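Local coordinates for RagA protein (Porphyromonas gingivalis, PDB 6SLN) that probably imports peptides across the outer membrane as a TonB-dependent receptor, a beta-barrel with a plug domain inside it, at residues P114-D120 against L956-N960; L122-V126 against A861-Y865; G128-M132 against T841-T845; V737-G743 against A755-Y761. All blocks are in the same frame, centred on the assembly; numbering follows the deposited sequence.

Contact 1: residues P114-D120 against L956-N960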
loop_
_atom_site.group_PDB
_atom_site.type_symbol
_atom_site.label_atom_id
_atom_site.label_comp_id
_atom_site.label_asym_id
_atom_site.label_seq_id
_atom_site.Cartn_x
_atom_site.Cartn_y
_atom_site.Cartn_z
ATOM N N PRO A 114 5.189 34.526 -7.028
ATOM C CA PRO A 114 4.323 33.968 -5.985
ATOM C C PRO A 114 3.472 32.803 -6.447
ATOM O O PRO A 114 2.411 32.562 -5.859
ATOM C CB PRO A 114 3.452 35.164 -5.589
ATOM C CG PRO A 114 3.358 35.986 -6.841
ATOM C CD PRO A 114 4.638 35.763 -7.615
ATOM N N VAL A 115 3.900 32.074 -7.479
ATOM C CA VAL A 115 3.268 30.802 -7.805
ATOM C C VAL A 115 4.341 29.747 -8.049
ATOM O O VAL A 115 5.475 30.059 -8.432
ATOM C CB VAL A 115 2.324 30.898 -9.020
ATOM C CG1 VAL A 115 0.972 31.476 -8.605
ATOM C CG2 VAL A 115 2.965 31.705 -10.131
ATOM N N ALA A 116 3.975 28.482 -7.811
ATOM C CA ALA A 116 4.885 27.374 -8.068
ATOM C C ALA A 116 5.028 27.080 -9.547
ATOM O O ALA A 116 6.004 26.438 -9.949
ATOM C CB ALA A 116 4.403 26.111 -7.365
ATOM N N ASN A 117 4.075 27.531 -10.359
ATOM C CA ASN A 117 3.998 27.195 -11.779
ATOM C C ASN A 117 4.914 28.149 -12.537
ATOM O O ASN A 117 4.510 29.234 -12.950
ATOM C CB ASN A 117 2.543 27.261 -12.234
ATOM C CG ASN A 117 2.391 27.188 -13.729
ATOM O OD1 ASN A 117 1.505 27.817 -14.290
ATOM N ND2 ASN A 117 3.246 26.413 -14.385
ATOM N N ILE A 118 6.169 27.726 -12.724
ATOM C CA ILE A 118 7.228 28.583 -13.265
ATOM C C ILE A 118 6.966 28.975 -14.715
ATOM O O ILE A 118 7.309 30.090 -15.128
ATOM C CB ILE A 118 8.593 27.881 -13.123
ATOM C CG1 ILE A 118 9.708 28.693 -13.789
ATOM C CG2 ILE A 118 8.533 26.508 -13.732
ATOM C CD1 ILE A 118 10.124 29.936 -13.008
ATOM N N MET A 119 6.367 28.085 -15.516
ATOM C CA MET A 119 6.168 28.398 -16.933
ATOM C C MET A 119 5.262 29.610 -17.109
ATOM O O MET A 119 5.397 30.358 -18.094
ATOM C CB MET A 119 5.598 27.181 -17.670
ATOM C CG MET A 119 6.658 26.112 -18.020
ATOM S SD MET A 119 8.032 26.821 -18.958
ATOM C CE MET A 119 9.347 26.870 -17.760
ATOM N N ASP A 120 4.358 29.829 -16.146
ATOM C CA ASP A 120 3.498 31.000 -16.165
ATOM C C ASP A 120 4.301 32.289 -16.288
ATOM O O ASP A 120 3.839 33.254 -16.912
ATOM C CB ASP A 120 2.636 31.020 -14.901
ATOM C CG ASP A 120 1.647 32.155 -14.899
ATOM O OD1 ASP A 120 0.569 32.005 -15.523
ATOM O OD2 ASP A 120 1.957 33.196 -14.281
ATOM N N LEU A 956 7.894 45.866 -4.029
ATOM C CA LEU A 956 6.451 45.697 -3.983
ATOM C C LEU A 956 6.008 45.105 -5.315
ATOM O O LEU A 956 6.369 45.619 -6.379
ATOM C CB LEU A 956 5.769 47.039 -3.730
ATOM C CG LEU A 956 4.683 47.107 -2.673
ATOM C CD1 LEU A 956 5.076 46.243 -1.497
ATOM C CD2 LEU A 956 4.481 48.567 -2.270
ATOM N N MET A 957 5.231 44.029 -5.264
ATOM C CA MET A 957 4.984 43.262 -6.474
ATOM C C MET A 957 3.516 42.872 -6.599
ATOM O O MET A 957 2.851 42.571 -5.604
ATOM C CB MET A 957 5.860 42.007 -6.504
ATOM C CG MET A 957 5.971 41.429 -7.880
ATOM S SD MET A 957 6.287 39.701 -7.782
ATOM C CE MET A 957 4.815 39.213 -6.937
ATOM N N ALA A 958 3.021 42.873 -7.835
ATOM C CA ALA A 958 1.697 42.366 -8.168
ATOM C C ALA A 958 1.792 41.398 -9.345
ATOM O O ALA A 958 2.565 41.625 -10.285
ATOM C CB ALA A 958 0.739 43.518 -8.508
ATOM N N ARG A 959 1.017 40.315 -9.298
ATOM C CA ARG A 959 0.902 39.383 -10.420
ATOM C C ARG A 959 -0.544 39.360 -10.889
ATOM O O ARG A 959 -1.460 39.254 -10.063
ATOM C CB ARG A 959 1.345 37.952 -10.064
ATOM C CG ARG A 959 1.263 36.981 -11.275
ATOM C CD ARG A 959 1.625 35.504 -10.945
ATOM N NE ARG A 959 0.421 34.728 -10.682
ATOM C CZ ARG A 959 -0.091 33.838 -11.519
ATOM N NH1 ARG A 959 0.526 33.611 -12.659
ATOM N NH2 ARG A 959 -1.213 33.180 -11.220
ATOM N N ASN A 960 -0.736 39.445 -12.216
ATOM C CA ASN A 960 -2.067 39.516 -12.838
ATOM C C ASN A 960 -2.891 40.681 -12.285
ATOM O O ASN A 960 -4.100 40.566 -12.074
ATOM C CB ASN A 960 -2.826 38.198 -12.681
ATOM C CG ASN A 960 -2.254 37.084 -13.534
ATOM O OD1 ASN A 960 -1.490 37.329 -14.470
ATOM N ND2 ASN A 960 -2.622 35.847 -13.210
#
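Asp120 of the plug and Arg959 of the barrel wall are modelled as a salt bridge. OD2 of Asp120 meets NH1 of Arg959 at the edge of the guanidinium group. The two atoms sit too close together, so their exact placing is doubtful. Val115 crosses the arginine at about a right angle. Its CG1 lies over one face of the guanidinium, 3.8 Å from Arg959 NH2. The side-chain nitrogen ND2 of Asn960 lies over the other face. Arg959, where the chain turns a corner, has CG anti to the backbone N (chi1 -178°) and bends at chi3, which turns its end toward Asp120. Beside Arg959, CE of Met957 reaches the CG-CD side of the Pro114 ring, with Pro114 CD 3.5 Å from Met957 CE.

A second shell positions these groups. Arg959 NE donates to Gln988 OE1 on the neighbouring strand 986-996. Asn960 ND2 is bonded to Ser986 O. Asp120 OD1 has a weak, long ion pair with Lys930. The buried arginine is thus bonded to a wall residue through NE. The nearby positive groups would probably keep Asp120 ionised, and opposite charges probably help join plug to barrel.

Contact 2: residues L122-V126 against A861-Y865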
loop_
_atom_site.group_PDB
_atom_site.type_symbol
_atom_site.label_atom_id
_atom_site.label_comp_id
_atom_site.label_asym_id
_atom_site.label_seq_id
_atom_site.Cartn_x
_atom_site.Cartn_y
_atom_site.Cartn_z
ATOM N N LEU A 122 6.774 32.858 -18.111
ATOM C CA LEU A 122 7.264 33.057 -19.465
ATOM C C LEU A 122 6.153 33.382 -20.445
ATOM O O LEU A 122 6.434 33.638 -21.614
ATOM C CB LEU A 122 8.082 31.837 -19.920
ATOM C CG LEU A 122 9.419 31.945 -19.179
ATOM C CD1 LEU A 122 9.532 30.940 -18.042
ATOM C CD2 LEU A 122 10.654 31.921 -20.110
ATOM N N GLN A 123 4.904 33.390 -19.993
ATOM C CA GLN A 123 3.824 33.909 -20.815
ATOM C C GLN A 123 4.137 35.327 -21.249
ATOM O O GLN A 123 4.349 36.207 -20.410
ATOM C CB GLN A 123 2.515 33.873 -20.050
ATOM C CG GLN A 123 1.330 33.892 -20.953
ATOM C CD GLN A 123 0.046 34.106 -20.206
ATOM O OE1 GLN A 123 -0.040 34.982 -19.346
ATOM N NE2 GLN A 123 -0.965 33.301 -20.518
ATOM N N GLY A 124 4.199 35.536 -22.561
ATOM C CA GLY A 124 4.509 36.831 -23.123
ATOM C C GLY A 124 5.977 37.169 -23.242
ATOM O O GLY A 124 6.295 38.282 -23.676
ATOM N N GLN A 125 6.887 36.250 -22.903
ATOM C CA GLN A 125 8.308 36.574 -22.824
ATOM C C GLN A 125 9.129 36.062 -24.004
ATOM O O GLN A 125 10.207 36.608 -24.280
ATOM C CB GLN A 125 8.899 36.015 -21.520
ATOM C CG GLN A 125 8.304 36.617 -20.251
ATOM C CD GLN A 125 8.479 38.118 -20.191
ATOM O OE1 GLN A 125 9.590 38.630 -20.324
ATOM N NE2 GLN A 125 7.379 38.835 -19.993
ATOM N N VAL A 126 8.663 35.039 -24.711
ATOM C CA VAL A 126 9.430 34.465 -25.807
ATOM C C VAL A 126 8.552 34.353 -27.049
ATOM O O VAL A 126 7.495 33.715 -27.014
ATOM C CB VAL A 126 10.009 33.094 -25.430
ATOM C CG1 VAL A 126 10.773 32.508 -26.604
ATOM C CG2 VAL A 126 10.913 33.219 -24.221
ATOM N N ALA A 861 7.214 46.341 -15.605
ATOM C CA ALA A 861 5.917 45.806 -15.985
ATOM C C ALA A 861 6.137 44.756 -17.060
ATOM O O ALA A 861 6.840 45.004 -18.045
ATOM C CB ALA A 861 4.983 46.907 -16.494
ATOM N N ASP A 862 5.560 43.583 -16.859
ATOM C CA ASP A 862 5.604 42.508 -17.838
ATOM C C ASP A 862 4.172 42.261 -18.302
ATOM O O ASP A 862 3.316 41.851 -17.509
ATOM C CB ASP A 862 6.248 41.257 -17.241
ATOM C CG ASP A 862 7.757 41.383 -17.117
ATOM O OD1 ASP A 862 8.224 42.007 -16.145
ATOM O OD2 ASP A 862 8.481 40.862 -17.989
ATOM N N PHE A 863 3.909 42.544 -19.574
ATOM C CA PHE A 863 2.630 42.260 -20.202
ATOM C C PHE A 863 2.739 41.070 -21.142
ATOM O O PHE A 863 3.810 40.743 -21.661
ATOM C CB PHE A 863 2.119 43.436 -21.021
ATOM C CG PHE A 863 1.819 44.650 -20.238
ATOM C CD1 PHE A 863 2.834 45.490 -19.832
ATOM C CD2 PHE A 863 0.512 44.995 -19.971
ATOM C CE1 PHE A 863 2.552 46.631 -19.148
ATOM C CE2 PHE A 863 0.222 46.128 -19.283
ATOM C CZ PHE A 863 1.244 46.951 -18.865
ATOM N N ALA A 864 1.579 40.476 -21.405
ATOM C CA ALA A 864 1.436 39.317 -22.267
ATOM C C ALA A 864 0.015 39.313 -22.813
ATOM O O ALA A 864 -0.920 39.776 -22.150
ATOM C CB ALA A 864 1.728 38.021 -21.500
ATOM N N TYR A 865 -0.153 38.786 -24.022
ATOM C CA TYR A 865 -1.495 38.727 -24.580
ATOM C C TYR A 865 -1.700 37.469 -25.420
ATOM O O TYR A 865 -0.754 36.839 -25.912
ATOM C CB TYR A 865 -1.816 39.977 -25.404
ATOM C CG TYR A 865 -0.798 40.317 -26.457
ATOM C CD1 TYR A 865 0.301 41.107 -26.155
ATOM C CD2 TYR A 865 -0.952 39.877 -27.762
ATOM C CE1 TYR A 865 1.231 41.432 -27.120
ATOM C CE2 TYR A 865 -0.026 40.198 -28.739
ATOM C CZ TYR A 865 1.058 40.976 -28.412
ATOM O OH TYR A 865 1.977 41.279 -29.377
#
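The methyl group of Ala864 packs against a turn of the plug, 3.4 Å from Gly124 CA. The same CB lies 3.4 Å from Gln123 O. Residues 122-125 form a type II beta turn, closed by the bond from Gln125 N to Leu122 O (2.9 Å). Gly124 takes the third place of the turn, with a positive phi of 84°. Having no side chain, it can press its backbone onto the methyl of the barrel strand 857-873.

Gln125 and Asp862 meet beside this packing. Their side chains cross at about a right angle, and the amide and carboxylate planes are 55° apart. Gln125 bends at chi2 (-59°), which folds its amide back toward the strand. NE2 of Gln125 comes to 3.1 Å from Asp862 OD2. Asp862 OD2 also accepts a hydrogen bond from Ser849 OG on the adjoining strand. OD1 of Asp862 has a weak bond from Asn931.

Gln123 passes Ala864 with its extended chain and takes its polar end elsewhere. OE1 accepts from Lys930 NZ, and NE2 donates to Val131 O in the plug. The join between these two segments therefore rests mainly on close backbone-to-methyl packing. The polar ends of Gln123 and Asp862 find clear partners on other strands of the wall or within the plug.

Contact 3: residues G128-M132 against T841-T845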
loop_
_atom_site.group_PDB
_atom_site.type_symbol
_atom_site.label_atom_id
_atom_site.label_comp_id
_atom_site.label_asym_id
_atom_site.label_seq_id
_atom_site.Cartn_x
_atom_site.Cartn_y
_atom_site.Cartn_z
ATOM N N GLY A 128 6.804 33.121 -30.140
ATOM C CA GLY A 128 6.456 31.816 -30.642
ATOM C C GLY A 128 6.115 30.791 -29.583
ATOM O O GLY A 128 5.704 29.674 -29.933
ATOM N N MET A 129 6.271 31.116 -28.304
ATOM C CA MET A 129 5.993 30.164 -27.235
ATOM C C MET A 129 4.700 30.577 -26.547
ATOM O O MET A 129 4.613 31.689 -26.011
ATOM C CB MET A 129 7.157 30.100 -26.247
ATOM C CG MET A 129 6.971 29.110 -25.118
ATOM S SD MET A 129 8.234 29.336 -23.839
ATOM C CE MET A 129 8.908 27.688 -23.767
ATOM N N GLN A 130 3.691 29.693 -26.588
ATOM C CA GLN A 130 2.345 30.005 -26.098
ATOM C C GLN A 130 2.131 29.346 -24.736
ATOM O O GLN A 130 1.889 28.136 -24.647
ATOM C CB GLN A 130 1.270 29.575 -27.095
ATOM C CG GLN A 130 -0.002 30.424 -27.005
ATOM C CD GLN A 130 -1.193 29.868 -27.780
ATOM O OE1 GLN A 130 -1.796 30.574 -28.592
ATOM N NE2 GLN A 130 -1.548 28.610 -27.519
ATOM N N VAL A 131 2.181 30.166 -23.682
ATOM C CA VAL A 131 1.998 29.725 -22.301
ATOM C C VAL A 131 0.561 29.973 -21.890
ATOM O O VAL A 131 0.048 31.081 -22.073
ATOM C CB VAL A 131 2.934 30.474 -21.341
ATOM C CG1 VAL A 131 2.786 29.886 -19.950
ATOM C CG2 VAL A 131 4.386 30.452 -21.839
ATOM N N MET A 132 -0.079 28.969 -21.293
ATOM C CA MET A 132 -1.395 29.182 -20.692
ATOM C C MET A 132 -1.609 28.207 -19.535
ATOM O O MET A 132 -1.330 27.010 -19.659
ATOM C CB MET A 132 -2.517 29.045 -21.735
ATOM C CG MET A 132 -2.771 30.316 -22.542
ATOM S SD MET A 132 -4.225 30.203 -23.579
ATOM C CE MET A 132 -3.632 29.170 -24.910
ATOM N N THR A 841 -7.166 26.735 -31.224
ATOM C CA THR A 841 -5.877 27.132 -30.655
ATOM C C THR A 841 -5.611 28.587 -31.021
ATOM O O THR A 841 -5.687 28.937 -32.202
ATOM C CB THR A 841 -4.749 26.247 -31.190
ATOM O OG1 THR A 841 -5.083 24.861 -31.033
ATOM C CG2 THR A 841 -3.426 26.532 -30.495
ATOM N N PRO A 842 -5.352 29.470 -30.060
ATOM C CA PRO A 842 -5.271 30.912 -30.370
ATOM C C PRO A 842 -4.102 31.215 -31.287
ATOM O O PRO A 842 -2.967 30.808 -31.005
ATOM C CB PRO A 842 -5.083 31.566 -28.991
ATOM C CG PRO A 842 -5.643 30.582 -28.031
ATOM C CD PRO A 842 -5.342 29.218 -28.609
ATOM N N PRO A 843 -4.333 31.948 -32.386
ATOM C CA PRO A 843 -3.271 32.130 -33.393
ATOM C C PRO A 843 -2.242 33.179 -33.031
ATOM O O PRO A 843 -1.138 33.143 -33.591
ATOM C CB PRO A 843 -4.040 32.568 -34.662
ATOM C CG PRO A 843 -5.498 32.465 -34.317
ATOM C CD PRO A 843 -5.596 32.560 -32.819
ATOM N N ILE A 844 -2.556 34.111 -32.128
ATOM C CA ILE A 844 -1.712 35.272 -31.871
ATOM C C ILE A 844 -1.225 35.245 -30.419
ATOM O O ILE A 844 -2.025 35.162 -29.479
ATOM C CB ILE A 844 -2.457 36.571 -32.234
ATOM C CG1 ILE A 844 -2.733 36.554 -33.746
ATOM C CG2 ILE A 844 -1.649 37.798 -31.824
ATOM C CD1 ILE A 844 -3.610 37.689 -34.299
ATOM N N THR A 845 0.099 35.306 -30.252
ATOM C CA THR A 845 0.779 35.183 -28.972
ATOM C C THR A 845 1.831 36.276 -28.893
ATOM O O THR A 845 2.750 36.306 -29.716
ATOM C CB THR A 845 1.454 33.818 -28.837
ATOM O OG1 THR A 845 0.493 32.777 -29.043
ATOM C CG2 THR A 845 2.085 33.665 -27.453
#
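Gln130 and Thr845 mark the closest approach of the two backbones, with Gln130 CA 6.1 Å from Thr845 CA. The two segments run at a steep angle, 116° apart end to end. This is a contact between the plug and the barrel of a TonB-dependent receptor. Strand 129-132 pairs with strand 143-146 inside the plug. Residues 841-843 form a loop that leads into barrel strand 844-853.

Gln130 is central here. It stretches from the plug strand with CG anti to the backbone N (chi1 -152°) and the chain extended beyond. This carries the amide between Thr845 and Pro842, and Gln130 crosses both side chains at about a right angle. Gln130 CG packs beside Thr845 OG1. The amide end lies by the backbone oxygen of Pro842, but which end is nitrogen is uncertain in the model. The methyl CG2 of Thr845 also faces the plug, 3.5 Å from Met129 O.

Ile866 of strand 857-873 packs on both Gln130 and Pro842, so the next barrel strand shares in the joint. Glu145 of the plug touches both Gln130 and Thr841. Thr841 also packs on a polar side chain of the bound peptide, which places this contact at the edge of the probable substrate site. At the end of the plug strand, Met132 bends at chi3 and its CE reaches the Pro842 ring, 4.0 Å from Pro842 CG.

Contact 4: residues V737-G743 against A755-Y761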
loop_
_atom_site.group_PDB
_atom_site.type_symbol
_atom_site.label_atom_id
_atom_site.label_comp_id
_atom_site.label_asym_id
_atom_site.label_seq_id
_atom_site.Cartn_x
_atom_site.Cartn_y
_atom_site.Cartn_z
ATOM N N VAL A 737 5.098 33.364 -37.927
ATOM C CA VAL A 737 6.131 34.393 -37.890
ATOM C C VAL A 737 6.546 34.636 -36.441
ATOM O O VAL A 737 5.721 34.545 -35.529
ATOM C CB VAL A 737 5.627 35.690 -38.547
ATOM C CG1 VAL A 737 6.522 36.858 -38.191
ATOM C CG2 VAL A 737 5.574 35.501 -40.059
ATOM N N ASP A 738 7.832 34.912 -36.229
ATOM C CA ASP A 738 8.406 35.173 -34.914
ATOM C C ASP A 738 9.043 36.552 -34.950
ATOM O O ASP A 738 10.055 36.741 -35.629
ATOM C CB ASP A 738 9.454 34.122 -34.553
ATOM C CG ASP A 738 8.868 32.923 -33.833
ATOM O OD1 ASP A 738 9.661 32.123 -33.273
ATOM O OD2 ASP A 738 7.629 32.769 -33.838
ATOM N N LEU A 739 8.481 37.512 -34.216
ATOM C CA LEU A 739 9.035 38.860 -34.155
ATOM C C LEU A 739 9.431 39.191 -32.724
ATOM O O LEU A 739 8.657 38.958 -31.790
ATOM C CB LEU A 739 8.050 39.905 -34.685
ATOM C CG LEU A 739 8.594 41.332 -34.589
ATOM C CD1 LEU A 739 9.936 41.449 -35.297
ATOM C CD2 LEU A 739 7.613 42.333 -35.158
ATOM N N SER A 740 10.632 39.745 -32.558
ATOM C CA SER A 740 11.182 40.047 -31.244
ATOM C C SER A 740 11.944 41.363 -31.323
ATOM O O SER A 740 12.752 41.563 -32.236
ATOM C CB SER A 740 12.082 38.895 -30.765
ATOM O OG SER A 740 12.971 39.306 -29.750
ATOM N N LEU A 741 11.650 42.270 -30.388
ATOM C CA LEU A 741 12.260 43.593 -30.335
ATOM C C LEU A 741 12.696 43.904 -28.913
ATOM O O LEU A 741 11.976 43.618 -27.951
ATOM C CB LEU A 741 11.296 44.679 -30.802
ATOM C CG LEU A 741 10.454 44.311 -32.017
ATOM C CD1 LEU A 741 9.315 45.300 -32.171
ATOM C CD2 LEU A 741 11.327 44.251 -33.277
ATOM N N LYS A 742 13.879 44.492 -28.787
ATOM C CA LYS A 742 14.419 44.908 -27.501
ATOM C C LYS A 742 15.137 46.233 -27.719
ATOM O O LYS A 742 15.655 46.497 -28.808
ATOM C CB LYS A 742 15.354 43.824 -26.918
ATOM C CG LYS A 742 16.237 44.238 -25.739
ATOM C CD LYS A 742 17.609 44.775 -26.179
ATOM C CE LYS A 742 18.453 45.228 -24.977
ATOM N NZ LYS A 742 18.196 46.642 -24.569
ATOM N N GLY A 743 15.146 47.079 -26.690
ATOM C CA GLY A 743 15.802 48.365 -26.829
ATOM C C GLY A 743 16.100 48.997 -25.488
ATOM O O GLY A 743 15.765 48.463 -24.429
ATOM N N ALA A 755 12.676 48.677 -22.977
ATOM C CA ALA A 755 11.464 48.063 -23.502
ATOM C C ALA A 755 11.801 46.787 -24.255
ATOM O O ALA A 755 12.833 46.685 -24.930
ATOM C CB ALA A 755 10.709 49.012 -24.433
ATOM N N SER A 756 10.914 45.817 -24.133
ATOM C CA SER A 756 11.048 44.546 -24.816
ATOM C C SER A 756 9.687 44.221 -25.398
ATOM O O SER A 756 8.674 44.315 -24.697
ATOM C CB SER A 756 11.524 43.457 -23.853
ATOM O OG SER A 756 11.005 42.191 -24.212
ATOM N N ALA A 757 9.655 43.891 -26.679
ATOM C CA ALA A 757 8.427 43.543 -27.372
ATOM C C ALA A 757 8.538 42.115 -27.875
ATOM O O ALA A 757 9.621 41.532 -27.922
ATOM C CB ALA A 757 8.151 44.511 -28.531
ATOM N N ASN A 758 7.410 41.558 -28.285
ATOM C CA ASN A 758 7.346 40.121 -28.490
ATOM C C ASN A 758 6.074 39.747 -29.240
ATOM O O ASN A 758 4.984 40.191 -28.866
ATOM C CB ASN A 758 7.420 39.440 -27.123
ATOM C CG ASN A 758 7.373 37.966 -27.212
ATOM O OD1 ASN A 758 8.402 37.321 -27.340
ATOM N ND2 ASN A 758 6.176 37.404 -27.130
ATOM N N PHE A 759 6.184 38.944 -30.297
ATOM C CA PHE A 759 4.997 38.643 -31.088
ATOM C C PHE A 759 5.205 37.386 -31.926
ATOM O O PHE A 759 6.299 37.153 -32.445
ATOM C CB PHE A 759 4.629 39.818 -32.007
ATOM C CG PHE A 759 3.516 39.507 -32.965
ATOM C CD1 PHE A 759 2.199 39.783 -32.626
ATOM C CD2 PHE A 759 3.776 38.937 -34.204
ATOM C CE1 PHE A 759 1.164 39.496 -33.499
ATOM C CE2 PHE A 759 2.742 38.647 -35.081
ATOM C CZ PHE A 759 1.432 38.931 -34.731
ATOM N N ASN A 760 4.132 36.605 -32.080
ATOM C CA ASN A 760 4.082 35.520 -33.054
ATOM C C ASN A 760 2.668 35.381 -33.597
ATOM O O ASN A 760 1.701 35.401 -32.831
ATOM C CB ASN A 760 4.523 34.184 -32.455
ATOM C CG ASN A 760 4.062 32.972 -33.291
ATOM O OD1 ASN A 760 2.993 32.401 -33.058
ATOM N ND2 ASN A 760 4.880 32.579 -34.261
ATOM N N TYR A 761 2.556 35.238 -34.915
ATOM C CA TYR A 761 1.343 34.751 -35.549
ATOM C C TYR A 761 1.547 33.304 -35.992
ATOM O O TYR A 761 2.651 32.912 -36.378
ATOM C CB TYR A 761 0.963 35.608 -36.757
ATOM C CG TYR A 761 -0.268 35.092 -37.470
ATOM C CD1 TYR A 761 -1.526 35.280 -36.928
ATOM C CD2 TYR A 761 -0.170 34.401 -38.673
ATOM C CE1 TYR A 761 -2.652 34.809 -37.559
ATOM C CE2 TYR A 761 -1.298 33.918 -39.313
ATOM C CZ TYR A 761 -2.541 34.128 -38.749
ATOM O OH TYR A 761 -3.687 33.658 -39.362
#
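Asn760 and Asp738 make the polar, buried part of this strand pair. ND2 of Asn760 donates to Asp738 OD2 at 2.8 Å. Asp738 OD2 is met nearly along its C-O axis, yet it lies 31° out of the amide plane of Asn760. A second bond from the same ND2 to Val737 O is modelled very short and bent, and so is doubtful. Asn760 has CG anti to its backbone N (chi1 162°), which brings the amide toward the first strand. The other carboxylate oxygen, Asp738 OD1, accepts from His147 NE2 and forms a salt bridge with Lys187. Both belong to the region inside the barrel, and Asn758, also buried, touches Ala127 there.

The two segments are a beta hairpin, strands 732-746 and 752-764, running antiparallel at 178°. Strands 696-715 and 844-853 continue the barrel wall beyond them. Backbone bonds tie each hydrogen-bonded pair. Leu739 N gives a straight bond to Phe759 O (2.8 Å), and Ala757 N gives another to Leu741 O (2.7 Å). Leu741 N approaches Ala757 O from above the carbonyl plane. The bonds from Tyr761 N to Val737 O and from Ala755 N to Gly743 O are weak.

The face with Val737, Leu739, Leu741, Ala757, Phe759 and Tyr761 is apolar and more open to its surroundings, and probably faces lipid. Its residues still carry most of the cross-strand contact. Leu741, though exposed, has CB 3.9 Å from Ala757 CB, and Leu739 CB lies 4.3 Å from Phe759 CB. Lys742, on the face of Asp738 but toward the far end, is exposed, and its NZ bonds weakly to Gly743 O.

Contacts 1, 2 and 3 join successive parts of one plug region, residues 114-132, to three barrel strands. Contact 4 lies wholly within the wall. Centres of contacts 1 and 2 are about 12 Å apart, and those of 2 and 3 about 11 Å. Within the plug, Leu122 of contact 2 packs on Val131 of contact 3, and so does Met119 of contact 1. Contact 4 adjoins contacts 2 and 3: Thr845 O probably accepts from Asn760 N, and Tyr865 OH probably bonds to Asn758 O. It does not touch contact 1, whose nearest atoms are about 11 Å away. Contact 3 reaches the bound peptide through Thr841. The lipid pocket uses other residues.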